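Plasmodium falciparum gamete antigen 27/25 (Plasmodium falciparum, PDB 1N81) is of unknown molecular function but essential for sexual development of the malaria parasite, and may dimerize. Local coordinates at residues L32-S37 with K92-D97; S52-V57 with N76-I81; E114-N119 with K137-L142. One frame throughout, in Å; residues are numbered along the deposited sequence.

In the fold
Pfg27 is an all-helical protein, and the three contacts sample pairings from helix 13-35 to helix 136-150. Along the chain, both segments of contact 2 (helices 50-63 and 71-89) fall between those of contact 1, and contact 3 follows them. Centres of contacts 1 and 2 lie 19 Å apart, and the two meet where Leu-32 CD2 packs on Tyr-56 OH at 3.8 Å. Contact 3 lies across the chain's centre from both, its centre 31 Å from that of contact 1 and 24 Å from that of contact 2. Helix 96-122 serves contact 1 at its start and contact 3 near its end, and thus spans the molecule.

Contact 1: residues L32-S37 with K92-D97; sequences LLMTLS and KEVTED
Met-34 O is gripped twice by Ser-37, whose OG approaches to 3.0 Å. The second bond to Met-34 O comes from Ser-37 N at 3.2 Å. OG sits between the backbone N and carbonyl carbon of Ser-37 (chi1 69°), which turns it back onto the last turn of the helix. The donor OG is tilted 16° from the carbonyl plane, with a C=O...OG angle of 151°. These bonds shape the chain end that faces Val-94, but no hydrogen bond joins the two segments.

Instead, Val-94 meets Met-34 by side-chain and backbone packing. Its CG1 lies 3.7 Å from Met-34 CB and equally close to Met-34 CA, touching the root of the methionine side chain. With Met-34 CG anti to the backbone N, that carbon comes alongside the opposing main chain, 3.3 Å from Val-94 O. It also lies 3.9 Å from Thr-95 C, so the methionine CG touches both the Val-94 carbonyl oxygen and the start of the following peptide. Ser-37 CB approaches the same Val-94 O more loosely, at 4.0 Å.

Val-94 is the centre of an inverse gamma turn, closed by a weak bond of 2.6 Å from Thr-95 N to Glu-93 O. Thr-95 then takes the N-cap position, its OG1 bonded to Tyr-98 N. The contact thus sets the C-terminal end of helix 13-35 against the turn that leads into helix 96-122; Leu-33 and Val-94 both reach Phe-43 of helix 42-47, while Leu-85 and Cys-89 of helix 71-89 receive Leu-33 and Val-94 respectively.

Contact 2: residues S52-V57 with N76-I81; sequences SIRRYV and NIVNRI
Ile-53 and Val-57, one helical turn apart, meet Val-78, Ile-77 and Ile-81 in the apolar part of this contact. Ile-53 CG2 touches Ile-81 CG2 at 3.6 Å, the two side chains passing with opposed directions. The same Ile-53 CG2 reaches Val-78 CG1 at 3.9 Å. Val-57 uses CG2 as its touching branch: it lies 3.7 Å from Ile-77 CG2 and 3.7 Å from Ile-81 CD1, so one methyl meets two isoleucines.

A second kind of contact sets aliphatic and charged groups of Arg-54 against Val-78, the two side chains being roughly perpendicular. Val-78 CG2 packs on Arg-54 CB at 3.8 Å and also lies 3.9 Å above the guanidinium plane, over its centre. The arginine chain bends at chi3 (-97°), which places NE out of line with the extended carbons before it.

Polar bonding is found beyond the pair: Arg-54 NH2 forms a salt bridge with Asp-75, and NE bonds to Gln-74, fixing the plane that Val-78 faces. The segment axes approach to 9.5 Å at an angle of 115°. With no hydrogen bond between the segments, this steeply crossed pairing rests on the fit of branched aliphatic methyls, while the arginine charge at its margin is met by Asp-75.

Contact 3: residues E114-N119 with K137-L142; sequences EEVSIN and KLIRML
Glu-115 places CG anti to its backbone N (chi1 -163°), and Leu-142 places CG beside its own backbone N (chi1 -70°); the two side chains then cross obliquely. The methyls of Leu-142 meet the aliphatic part of the glutamate: CD1 lies 3.7 Å from Glu-115 CG and 3.8 Å from Glu-115 CB. The still shorter approach of Leu-142 CD2 to Glu-115 CG is doubtful in detail.

Val-116 adds the apolar centre. Its CG2 is 3.5 Å from Leu-142 CD1, tighter than usual for two methyls, and 4.2 Å from Ile-139 CG1. Leu-138 CD2 stands a little further from the same Val-116 CG2, at 4.3 Å, so a single valine branch faces three residues of segment 137-142.

The polar bonds are of two kinds. The Glu-115 side chain bends at chi2, and its OE1 bonds to Tyr-146 OH, further along helix 136-150, tying the two helices beyond the segments. Asn-119 ND2 turns back onto Glu-115 O of its own helix at 2.9 Å, from above that carbonyl's plane, while its CG only grazes Leu-138.

The axes of segments 114-119 and 137-142 come within 10.7 Å, at 137° between their directions. This is an inclined, roughly antiparallel helix pair of an all-helical fold, connected through helix 126-133, whose Ile-132 touches Val-116, Asn-119 and Leu-138; Leu-170 and Ile-166 of helix 156-173 complete the aliphatic patch against Val-116 and Ile-139 respectively.

Contact 1: residues L32-S37 with K92-D97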
# COMPACT_ATOMS: atom_id res chain seq x y z
N LEU A 32 13.36 4.92 -10.72
CA LEU A 32 14.20 4.14 -11.63
C LEU A 32 13.57 4.18 -13.02
O LEU A 32 14.23 4.51 -14.02
CB LEU A 32 14.29 2.68 -11.16
CG LEU A 32 14.94 1.71 -12.15
CD1 LEU A 32 16.44 2.11 -12.32
CD2 LEU A 32 14.81 0.25 -11.66
N LEU A 33 12.29 3.84 -13.09
CA LEU A 33 11.60 3.82 -14.38
C LEU A 33 11.83 5.12 -15.12
O LEU A 33 12.12 5.12 -16.31
CB LEU A 33 10.09 3.59 -14.19
CG LEU A 33 9.73 2.16 -13.81
CD1 LEU A 33 8.22 2.00 -13.66
CD2 LEU A 33 10.27 1.23 -14.86
N MET A 34 11.72 6.22 -14.39
CA MET A 34 11.92 7.53 -14.96
C MET A 34 13.33 7.69 -15.54
O MET A 34 13.49 8.26 -16.61
CB MET A 34 11.61 8.59 -13.89
CG MET A 34 11.67 10.05 -14.35
SD MET A 34 13.37 10.61 -14.37
CE MET A 34 13.72 10.76 -12.62
N THR A 35 14.34 7.15 -14.87
CA THR A 35 15.70 7.28 -15.40
C THR A 35 15.91 6.37 -16.61
O THR A 35 16.89 6.50 -17.33
CB THR A 35 16.80 6.92 -14.34
OG1 THR A 35 16.81 5.51 -14.09
CG2 THR A 35 16.58 7.68 -13.05
N LEU A 36 14.99 5.43 -16.82
CA LEU A 36 15.09 4.52 -17.95
C LEU A 36 14.12 4.93 -19.07
O LEU A 36 13.96 4.21 -20.04
CB LEU A 36 14.76 3.08 -17.53
CG LEU A 36 15.52 2.35 -16.43
CD1 LEU A 36 14.80 1.04 -16.13
CD2 LEU A 36 16.94 2.07 -16.87
N SER A 37 13.49 6.09 -18.92
CA SER A 37 12.50 6.53 -19.89
C SER A 37 13.04 6.77 -21.30
O SER A 37 12.26 6.80 -22.25
CB SER A 37 11.76 7.77 -19.39
OG SER A 37 12.60 8.92 -19.35
N LYS A 92 1.41 7.79 -20.21
CA LYS A 92 2.08 9.08 -20.14
C LYS A 92 3.59 8.94 -20.06
O LYS A 92 4.12 7.90 -19.68
CB LYS A 92 1.56 9.86 -18.93
CG LYS A 92 0.03 9.94 -18.86
CD LYS A 92 -0.40 10.88 -17.75
CE LYS A 92 -1.91 11.08 -17.72
NZ LYS A 92 -2.32 11.97 -16.57
N GLU A 93 4.28 10.01 -20.41
CA GLU A 93 5.73 10.02 -20.38
C GLU A 93 6.15 10.08 -18.92
O GLU A 93 5.83 11.04 -18.21
CB GLU A 93 6.24 11.25 -21.14
CG GLU A 93 7.74 11.32 -21.35
CD GLU A 93 8.14 12.44 -22.31
OE1 GLU A 93 7.74 12.36 -23.49
OE2 GLU A 93 8.83 13.39 -21.89
N VAL A 94 6.85 9.05 -18.46
CA VAL A 94 7.29 9.05 -17.07
C VAL A 94 8.34 10.11 -16.86
O VAL A 94 9.54 9.84 -16.81
CB VAL A 94 7.86 7.68 -16.65
CG1 VAL A 94 8.25 7.74 -15.16
CG2 VAL A 94 6.83 6.59 -16.89
N THR A 95 7.88 11.34 -16.71
CA THR A 95 8.78 12.46 -16.50
C THR A 95 8.99 12.76 -15.03
O THR A 95 8.37 12.15 -14.14
CB THR A 95 8.25 13.71 -17.18
OG1 THR A 95 7.08 14.17 -16.48
CG2 THR A 95 7.88 13.40 -18.63
N GLU A 96 9.86 13.73 -14.77
CA GLU A 96 10.19 14.14 -13.43
C GLU A 96 8.99 14.76 -12.72
O GLU A 96 8.76 14.49 -11.55
CB GLU A 96 11.35 15.12 -13.49
CG GLU A 96 11.74 15.72 -12.17
CD GLU A 96 13.04 16.48 -12.30
OE1 GLU A 96 14.08 15.82 -12.48
OE2 GLU A 96 13.01 17.73 -12.24
N ASP A 97 8.23 15.60 -13.43
CA ASP A 97 7.05 16.23 -12.85
C ASP A 97 5.94 15.20 -12.67
O ASP A 97 5.10 15.32 -11.78
CB ASP A 97 6.50 17.35 -13.74
CG ASP A 97 7.20 18.68 -13.51
OD1 ASP A 97 7.72 18.88 -12.40
OD2 ASP A 97 7.21 19.52 -14.44

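Contact 2: residues S52-V57 with N76-I81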
# COMPACT_ATOMS: atom_id res chain seq x y z
N SER A 52 14.16 -7.43 -9.40
CA SER A 52 14.60 -6.11 -8.98
C SER A 52 13.62 -5.46 -8.00
O SER A 52 14.05 -4.91 -6.98
CB SER A 52 14.77 -5.18 -10.18
OG SER A 52 15.74 -5.71 -11.06
N ILE A 53 12.33 -5.55 -8.29
CA ILE A 53 11.36 -4.92 -7.41
C ILE A 53 11.52 -5.50 -6.00
O ILE A 53 11.52 -4.75 -5.01
CB ILE A 53 9.90 -5.13 -7.89
CG1 ILE A 53 9.64 -4.35 -9.19
CG2 ILE A 53 8.91 -4.66 -6.78
CD1 ILE A 53 8.33 -4.82 -9.87
N ARG A 54 11.65 -6.81 -5.89
CA ARG A 54 11.81 -7.39 -4.57
C ARG A 54 13.08 -6.86 -3.92
O ARG A 54 13.14 -6.72 -2.70
CB ARG A 54 11.86 -8.92 -4.62
CG ARG A 54 11.84 -9.51 -3.22
CD ARG A 54 11.86 -11.01 -3.20
NE ARG A 54 10.54 -11.63 -3.06
CZ ARG A 54 9.74 -11.88 -4.08
NH1 ARG A 54 10.11 -11.56 -5.32
NH2 ARG A 54 8.58 -12.50 -3.89
N ARG A 55 14.09 -6.56 -4.72
CA ARG A 55 15.33 -6.02 -4.16
C ARG A 55 15.01 -4.64 -3.57
O ARG A 55 15.54 -4.27 -2.52
CB ARG A 55 16.41 -5.92 -5.24
CG ARG A 55 17.80 -5.56 -4.71
CD ARG A 55 18.82 -5.41 -5.83
NE ARG A 55 18.69 -6.53 -6.76
CZ ARG A 55 18.25 -6.41 -8.00
NH1 ARG A 55 17.90 -5.23 -8.49
NH2 ARG A 55 18.15 -7.50 -8.75
N TYR A 56 14.15 -3.87 -4.23
CA TYR A 56 13.79 -2.56 -3.68
C TYR A 56 13.02 -2.74 -2.38
O TYR A 56 13.18 -1.97 -1.45
CB TYR A 56 12.99 -1.72 -4.68
CG TYR A 56 13.87 -0.98 -5.66
CD1 TYR A 56 14.72 -1.68 -6.51
CD2 TYR A 56 13.88 0.41 -5.71
CE1 TYR A 56 15.56 -1.01 -7.38
CE2 TYR A 56 14.73 1.09 -6.58
CZ TYR A 56 15.56 0.36 -7.41
OH TYR A 56 16.37 1.02 -8.30
N VAL A 57 12.17 -3.75 -2.32
CA VAL A 57 11.43 -3.98 -1.07
C VAL A 57 12.42 -4.24 0.07
O VAL A 57 12.33 -3.61 1.13
CB VAL A 57 10.45 -5.18 -1.20
CG1 VAL A 57 9.85 -5.55 0.19
CG2 VAL A 57 9.31 -4.80 -2.21
N ASN A 76 3.13 -10.59 -2.22
CA ASN A 76 2.06 -9.68 -2.60
C ASN A 76 2.49 -8.22 -2.61
O ASN A 76 1.91 -7.42 -3.36
CB ASN A 76 0.83 -9.83 -1.70
CG ASN A 76 0.06 -11.11 -1.99
OD1 ASN A 76 0.25 -11.74 -3.02
ND2 ASN A 76 -0.83 -11.49 -1.07
N ILE A 77 3.48 -7.86 -1.79
CA ILE A 77 3.95 -6.47 -1.81
C ILE A 77 4.53 -6.25 -3.21
O ILE A 77 4.20 -5.26 -3.87
CB ILE A 77 5.08 -6.18 -0.75
CG1 ILE A 77 4.47 -6.13 0.65
CG2 ILE A 77 5.75 -4.80 -1.04
CD1 ILE A 77 5.52 -5.88 1.75
N VAL A 78 5.36 -7.19 -3.66
CA VAL A 78 5.98 -7.10 -4.98
C VAL A 78 4.89 -7.05 -6.06
O VAL A 78 4.96 -6.23 -6.99
CB VAL A 78 6.90 -8.30 -5.27
CG1 VAL A 78 7.42 -8.23 -6.72
CG2 VAL A 78 8.08 -8.29 -4.29
N ASN A 79 3.89 -7.92 -5.94
CA ASN A 79 2.80 -7.93 -6.92
C ASN A 79 2.12 -6.57 -6.98
O ASN A 79 1.95 -6.01 -8.06
CB ASN A 79 1.74 -8.98 -6.59
CG ASN A 79 2.24 -10.40 -6.76
OD1 ASN A 79 3.13 -10.64 -7.56
ND2 ASN A 79 1.66 -11.34 -6.03
N ARG A 80 1.72 -6.06 -5.82
CA ARG A 80 1.02 -4.77 -5.77
C ARG A 80 1.88 -3.66 -6.38
O ARG A 80 1.38 -2.80 -7.10
CB ARG A 80 0.62 -4.41 -4.33
CG ARG A 80 -0.66 -5.15 -3.83
CD ARG A 80 -1.12 -4.54 -2.50
NE ARG A 80 -0.10 -4.66 -1.46
CZ ARG A 80 0.01 -5.70 -0.65
NH1 ARG A 80 -0.85 -6.71 -0.77
NH2 ARG A 80 0.95 -5.73 0.30
N ILE A 81 3.18 -3.69 -6.11
CA ILE A 81 4.05 -2.66 -6.64
C ILE A 81 4.07 -2.75 -8.18
O ILE A 81 3.86 -1.75 -8.87
CB ILE A 81 5.48 -2.79 -6.06
CG1 ILE A 81 5.53 -2.29 -4.60
CG2 ILE A 81 6.45 -2.01 -6.93
CD1 ILE A 81 6.92 -2.53 -3.87

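Contact 3: residues E114-N119 with K137-L142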
# COMPACT_ATOMS: atom_id res chain seq x y z
N GLU A 114 -4.37 3.24 5.98
CA GLU A 114 -4.28 3.52 7.41
C GLU A 114 -5.61 3.79 8.07
O GLU A 114 -5.91 3.22 9.12
CB GLU A 114 -3.31 4.67 7.68
CG GLU A 114 -1.92 4.23 7.36
CD GLU A 114 -0.88 5.27 7.70
OE1 GLU A 114 -1.24 6.43 7.95
OE2 GLU A 114 0.30 4.90 7.70
N GLU A 115 -6.41 4.63 7.45
CA GLU A 115 -7.71 5.00 7.98
C GLU A 115 -8.59 3.74 8.12
O GLU A 115 -9.26 3.51 9.15
CB GLU A 115 -8.34 5.97 6.99
CG GLU A 115 -9.47 6.79 7.49
CD GLU A 115 -9.03 7.85 8.45
OE1 GLU A 115 -7.88 8.36 8.33
OE2 GLU A 115 -9.87 8.17 9.32
N VAL A 116 -8.63 2.91 7.09
CA VAL A 116 -9.43 1.72 7.16
C VAL A 116 -8.89 0.81 8.27
O VAL A 116 -9.68 0.16 8.97
CB VAL A 116 -9.47 0.95 5.82
CG1 VAL A 116 -10.21 -0.36 6.00
CG2 VAL A 116 -10.15 1.79 4.77
N SER A 117 -7.57 0.77 8.45
CA SER A 117 -7.00 -0.11 9.47
C SER A 117 -7.44 0.33 10.86
O SER A 117 -7.55 -0.52 11.76
CB SER A 117 -5.46 -0.16 9.38
OG SER A 117 -4.84 0.94 10.00
N ILE A 118 -7.70 1.63 11.05
CA ILE A 118 -8.16 2.12 12.35
C ILE A 118 -9.57 1.61 12.64
O ILE A 118 -9.86 1.20 13.75
CB ILE A 118 -8.24 3.67 12.42
CG1 ILE A 118 -6.85 4.29 12.26
CG2 ILE A 118 -8.88 4.08 13.77
CD1 ILE A 118 -5.82 3.76 13.26
N ASN A 119 -10.43 1.64 11.63
CA ASN A 119 -11.80 1.15 11.81
C ASN A 119 -11.75 -0.36 12.10
O ASN A 119 -12.51 -0.85 12.92
CB ASN A 119 -12.65 1.43 10.55
CG ASN A 119 -13.01 2.93 10.40
OD1 ASN A 119 -14.07 3.37 10.83
ND2 ASN A 119 -12.12 3.69 9.80
N LYS A 137 -17.51 0.60 0.00
CA LYS A 137 -18.22 1.86 0.21
C LYS A 137 -17.39 2.79 1.07
O LYS A 137 -17.24 3.98 0.76
CB LYS A 137 -19.57 1.60 0.88
CG LYS A 137 -20.41 2.84 1.04
CD LYS A 137 -21.89 2.48 1.12
CE LYS A 137 -22.78 3.70 0.85
NZ LYS A 137 -22.63 4.75 1.89
N LEU A 138 -16.86 2.26 2.16
CA LEU A 138 -16.02 3.03 3.07
C LEU A 138 -14.77 3.46 2.29
O LEU A 138 -14.35 4.60 2.36
CB LEU A 138 -15.63 2.19 4.28
CG LEU A 138 -14.59 2.78 5.24
CD1 LEU A 138 -15.16 4.02 5.94
CD2 LEU A 138 -14.21 1.74 6.27
N ILE A 139 -14.20 2.55 1.51
CA ILE A 139 -13.01 2.91 0.76
C ILE A 139 -13.28 4.05 -0.23
O ILE A 139 -12.48 5.00 -0.33
CB ILE A 139 -12.42 1.68 0.04
CG1 ILE A 139 -11.87 0.70 1.09
CG2 ILE A 139 -11.29 2.11 -0.92
CD1 ILE A 139 -11.56 -0.69 0.53
N ARG A 140 -14.40 3.98 -0.93
CA ARG A 140 -14.74 5.00 -1.91
C ARG A 140 -14.86 6.36 -1.23
O ARG A 140 -14.37 7.35 -1.75
CB ARG A 140 -16.05 4.68 -2.62
CG ARG A 140 -16.46 5.71 -3.72
CD ARG A 140 -15.47 5.75 -4.90
NE ARG A 140 -14.68 6.98 -4.90
CZ ARG A 140 -13.80 7.31 -5.85
NH1 ARG A 140 -13.59 6.52 -6.89
NH2 ARG A 140 -13.10 8.44 -5.74
N MET A 141 -15.50 6.40 -0.07
CA MET A 141 -15.64 7.66 0.64
C MET A 141 -14.32 8.18 1.15
O MET A 141 -14.03 9.37 1.02
CB MET A 141 -16.66 7.53 1.78
CG MET A 141 -18.08 7.51 1.25
SD MET A 141 -19.31 7.54 2.57
CE MET A 141 -19.45 5.85 2.87
N LEU A 142 -13.50 7.32 1.75
CA LEU A 142 -12.20 7.79 2.21
C LEU A 142 -11.38 8.30 1.00
O LEU A 142 -10.66 9.31 1.12
CB LEU A 142 -11.44 6.69 2.96
CG LEU A 142 -12.00 6.32 4.34
CD1 LEU A 142 -11.30 5.06 4.84
CD2 LEU A 142 -11.79 7.47 5.34